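PDB 3Q87: N6 adenine specific DNA methylase from Encephalitozoon cuniculi, which is probably the S-adenosylmethionine-dependent catalytic subunit of the Mtq2-Trm112 complex, which methylates the translation termination factor eRF1. Local coordinates for residues L17-L22 / I145-K150. Sequence-based numbering, arbitrary orientation.
Sequences LEREGL and ILKVRK
R19 and E20, on the last turn of helix 8-20, face L146, K147 and R149 on the edge strand 142-150. The helix stops at G21, whose positive phi takes the chain out of the helical conformation while its N still donates to L17 O (3.2 Å). A classic beta bulge interrupts the strand at L146-K147: L146 has helical backbone angles (-62/-39), both residues bond to I158 of strand 155-162, and both direct their side chains at the helix. The two backbones exchange no hydrogen bond; R149 in turn pairs with V156 of strand 155-162.

The methyl CD1 of L146 lies over the face of the E20 carboxylate, 3.7 Å from CD of E20 and equally close to its CG and OE1, and the two side chains approach from opposite directions. The E20 chain bends at chi2, and chi3 (-106°) turns the flat face of the carboxylate to this methyl. OE1 is taken by a salt bridge to K160 and a hydrogen bond from Y120 OH. L146 also packs on Y120 and K160, so the methyl borders a polar cluster.

Alongside, three cationic groups gather. R19 and K147 cross at about a right angle; their modelled ends are too close for the details to be trusted, and the placement of R19 NH2, modelled 3.6 Å from R149 NH2, is doubtful too. Like charges should disfavour such close approach, although the salt bridge from R149 NH1 to D15, one helical turn before R19, probably offsets part of that cost.

This surface contact joins the helix preceding the first strand, 26-30, to the antiparallel edge added after the parallel strands, in the 3-2-1-4-5-7-6 sheet order characteristic of Rossmann-like class I methyltransferases.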
ATOM      1  N   LEU B  17      -0.310   9.923  14.633  1.00 27.01           N
ATOM      2  CA  LEU B  17      -1.405   9.496  13.759  1.00 25.54           C
ATOM      3  C   LEU B  17      -2.707   9.479  14.539  1.00 27.22           C
ATOM      4  O   LEU B  17      -3.770   9.841  14.028  1.00 26.56           O
ATOM      5  CB  LEU B  17      -1.138   8.099  13.186  1.00 22.55           C
ATOM      6  CG  LEU B  17       0.005   8.000  12.162  1.00 27.99           C
ATOM      7  CD1 LEU B  17       0.342   6.556  11.874  1.00 26.46           C
ATOM      8  CD2 LEU B  17      -0.351   8.732  10.874  1.00 25.25           C
ATOM      9  N   GLU B  18      -2.614   9.055  15.787  1.00 25.36           N
ATOM     10  CA  GLU B  18      -3.794   8.963  16.623  1.00 30.58           C
ATOM     11  C   GLU B  18      -4.437  10.336  16.822  1.00 27.13           C
ATOM     12  O   GLU B  18      -5.661  10.468  16.774  1.00 27.63           O
ATOM     13  CB  GLU B  18      -3.441   8.325  17.970  1.00 37.53           C
ATOM     14  CG  GLU B  18      -4.652   7.947  18.790  1.00 40.79           C
ATOM     15  CD  GLU B  18      -5.568   6.992  18.057  1.00 57.01           C
ATOM     16  OE1 GLU B  18      -5.076   6.227  17.191  1.00 58.88           O
ATOM     17  OE2 GLU B  18      -6.785   7.003  18.349  1.00 69.67           O
ATOM     18  N   ARG B  19      -3.611  11.355  17.027  1.00 24.01           N
ATOM     19  CA  ARG B  19      -4.115  12.690  17.319  1.00 36.37           C
ATOM     20  C   ARG B  19      -4.718  13.328  16.080  1.00 39.09           C
ATOM     21  O   ARG B  19      -5.648  14.129  16.181  1.00 42.05           O
ATOM     22  CB  ARG B  19      -3.012  13.581  17.901  1.00 30.23           C
ATOM     23  CG  ARG B  19      -2.356  12.982  19.135  1.00 40.22           C
ATOM     24  CD  ARG B  19      -1.418  13.961  19.825  1.00 64.12           C
ATOM     25  NE  ARG B  19      -0.163  13.316  20.205  1.00 65.39           N
ATOM     26  CZ  ARG B  19       1.005  13.538  19.604  1.00 68.74           C
ATOM     27  NH1 ARG B  19       1.091  14.408  18.599  1.00 59.61           N
ATOM     28  NH2 ARG B  19       2.095  12.899  20.013  1.00 60.79           N
ATOM     29  N   GLU B  20      -4.183  12.965  14.915  1.00 38.00           N
ATOM     30  CA  GLU B  20      -4.708  13.433  13.638  1.00 30.69           C
ATOM     31  C   GLU B  20      -6.106  12.886  13.370  1.00 31.54           C
ATOM     32  O   GLU B  20      -6.901  13.519  12.692  1.00 30.63           O
ATOM     33  CB  GLU B  20      -3.782  13.011  12.495  1.00 42.00           C
ATOM     34  CG  GLU B  20      -2.461  13.732  12.459  1.00 32.56           C
ATOM     35  CD  GLU B  20      -2.614  15.163  12.010  1.00 47.28           C
ATOM     36  OE1 GLU B  20      -2.234  15.463  10.857  1.00 39.56           O
ATOM     37  OE2 GLU B  20      -3.131  15.981  12.801  1.00 49.08           O
ATOM     38  N   GLY B  21      -6.394  11.694  13.879  1.00 35.25           N
ATOM     39  CA  GLY B  21      -7.681  11.075  13.640  1.00 30.82           C
ATOM     40  C   GLY B  21      -7.987  10.737  12.181  1.00 42.43           C
ATOM     41  O   GLY B  21      -9.107  10.961  11.713  1.00 34.18           O
ATOM     42  N   LEU B  22      -7.003  10.191  11.464  1.00 40.40           N
ATOM     43  CA  LEU B  22      -7.217   9.727  10.090  1.00 33.11           C
ATOM     44  C   LEU B  22      -8.406   8.791  10.008  1.00 27.64           C
ATOM     45  O   LEU B  22      -8.488   7.818  10.746  1.00 29.77           O
ATOM     46  CB  LEU B  22      -5.984   9.001   9.551  1.00 26.45           C
ATOM     47  CG  LEU B  22      -4.790   9.866   9.176  1.00 38.43           C
ATOM     48  CD1 LEU B  22      -3.721   9.001   8.514  1.00 39.48           C
ATOM     49  CD2 LEU B  22      -5.208  11.015   8.253  1.00 28.32           C
ATOM     50  N   ILE B 145       6.380  19.925  10.947  1.00 31.32           N
ATOM     51  CA  ILE B 145       6.850  18.921  11.888  1.00 31.25           C
ATOM     52  C   ILE B 145       5.777  18.672  12.934  1.00 35.03           C
ATOM     53  O   ILE B 145       5.619  19.451  13.870  1.00 36.64           O
ATOM     54  CB  ILE B 145       8.151  19.369  12.564  1.00 35.56           C
ATOM     55  CG1 ILE B 145       9.261  19.475  11.520  1.00 34.29           C
ATOM     56  CG2 ILE B 145       8.546  18.403  13.671  1.00 29.35           C
ATOM     57  CD1 ILE B 145      10.617  19.825  12.105  1.00 44.09           C
ATOM     58  N   LEU B 146       5.035  17.582  12.767  1.00 31.33           N
ATOM     59  CA  LEU B 146       3.914  17.277  13.648  1.00 32.39           C
ATOM     60  C   LEU B 146       4.348  17.066  15.091  1.00 33.88           C
ATOM     61  O   LEU B 146       3.662  17.480  16.022  1.00 42.74           O
ATOM     62  CB  LEU B 146       3.169  16.029  13.160  1.00 32.72           C
ATOM     63  CG  LEU B 146       1.817  16.236  12.492  1.00 32.70           C
ATOM     64  CD1 LEU B 146       1.038  14.926  12.482  1.00 32.32           C
ATOM     65  CD2 LEU B 146       1.044  17.283  13.239  1.00 38.60           C
ATOM     66  N   LYS B 147       5.481  16.406  15.277  1.00 33.01           N
ATOM     67  CA  LYS B 147       5.915  16.055  16.617  1.00 34.32           C
ATOM     68  C   LYS B 147       7.406  15.821  16.690  1.00 31.44           C
ATOM     69  O   LYS B 147       8.005  15.272  15.771  1.00 28.98           O
ATOM     70  CB  LYS B 147       5.173  14.813  17.125  1.00 36.61           C
ATOM     71  CG  LYS B 147       5.784  14.245  18.394  1.00 44.86           C
ATOM     72  CD  LYS B 147       4.721  13.769  19.361  1.00 52.54           C
ATOM     73  CE  LYS B 147       5.210  13.899  20.808  1.00 52.48           C
ATOM     74  NZ  LYS B 147       4.103  13.835  21.812  1.00 46.97           N
ATOM     75  N   VAL B 148       8.004  16.271  17.787  1.00 34.21           N
ATOM     76  CA  VAL B 148       9.400  16.003  18.072  1.00 32.63           C
ATOM     77  C   VAL B 148       9.458  15.267  19.399  1.00 36.84           C
ATOM     78  O   VAL B 148       8.707  15.582  20.315  1.00 40.45           O
ATOM     79  CB  VAL B 148      10.221  17.294  18.174  1.00 39.79           C
ATOM     80  CG1 VAL B 148      11.700  16.959  18.267  1.00 35.26           C
ATOM     81  CG2 VAL B 148       9.953  18.175  16.974  1.00 40.28           C
ATOM     82  N   ARG B 149      10.328  14.271  19.494  1.00 33.19           N
ATOM     83  CA  ARG B 149      10.393  13.462  20.700  1.00 37.37           C
ATOM     84  C   ARG B 149      11.757  12.803  20.812  1.00 36.90           C
ATOM     85  O   ARG B 149      12.228  12.152  19.877  1.00 38.62           O
ATOM     86  CB  ARG B 149       9.275  12.416  20.706  1.00 34.18           C
ATOM     87  CG  ARG B 149       9.150  11.638  22.006  1.00 34.29           C
ATOM     88  CD  ARG B 149       8.112  10.541  21.900  1.00 34.53           C
ATOM     89  NE  ARG B 149       6.746  11.067  21.884  1.00 42.61           N
ATOM     90  CZ  ARG B 149       5.647  10.314  21.837  1.00 39.00           C
ATOM     91  NH1 ARG B 149       5.738   8.993  21.790  1.00 38.65           N
ATOM     92  NH2 ARG B 149       4.448  10.884  21.833  1.00 41.07           N
ATOM     93  N   LYS B 150      12.406  13.006  21.953  1.00 38.66           N
ATOM     94  CA  LYS B 150      13.665  12.331  22.241  1.00 32.99           C
ATOM     95  C   LYS B 150      13.333  10.936  22.741  1.00 35.53           C
ATOM     96  O   LYS B 150      12.474  10.775  23.605  1.00 36.06           O
ATOM     97  CB  LYS B 150      14.461  13.091  23.315  1.00 49.70           C
ATOM     98  CG  LYS B 150      15.765  12.405  23.740  1.00 40.36           C
ATOM     99  CD  LYS B 150      16.923  12.796  22.834  1.00 44.03           C
ATOM    100  CE  LYS B 150      18.000  11.713  22.774  1.00 46.07           C
ATOM    101  NZ  LYS B 150      18.993  11.982  21.683  1.00 49.69           N
TER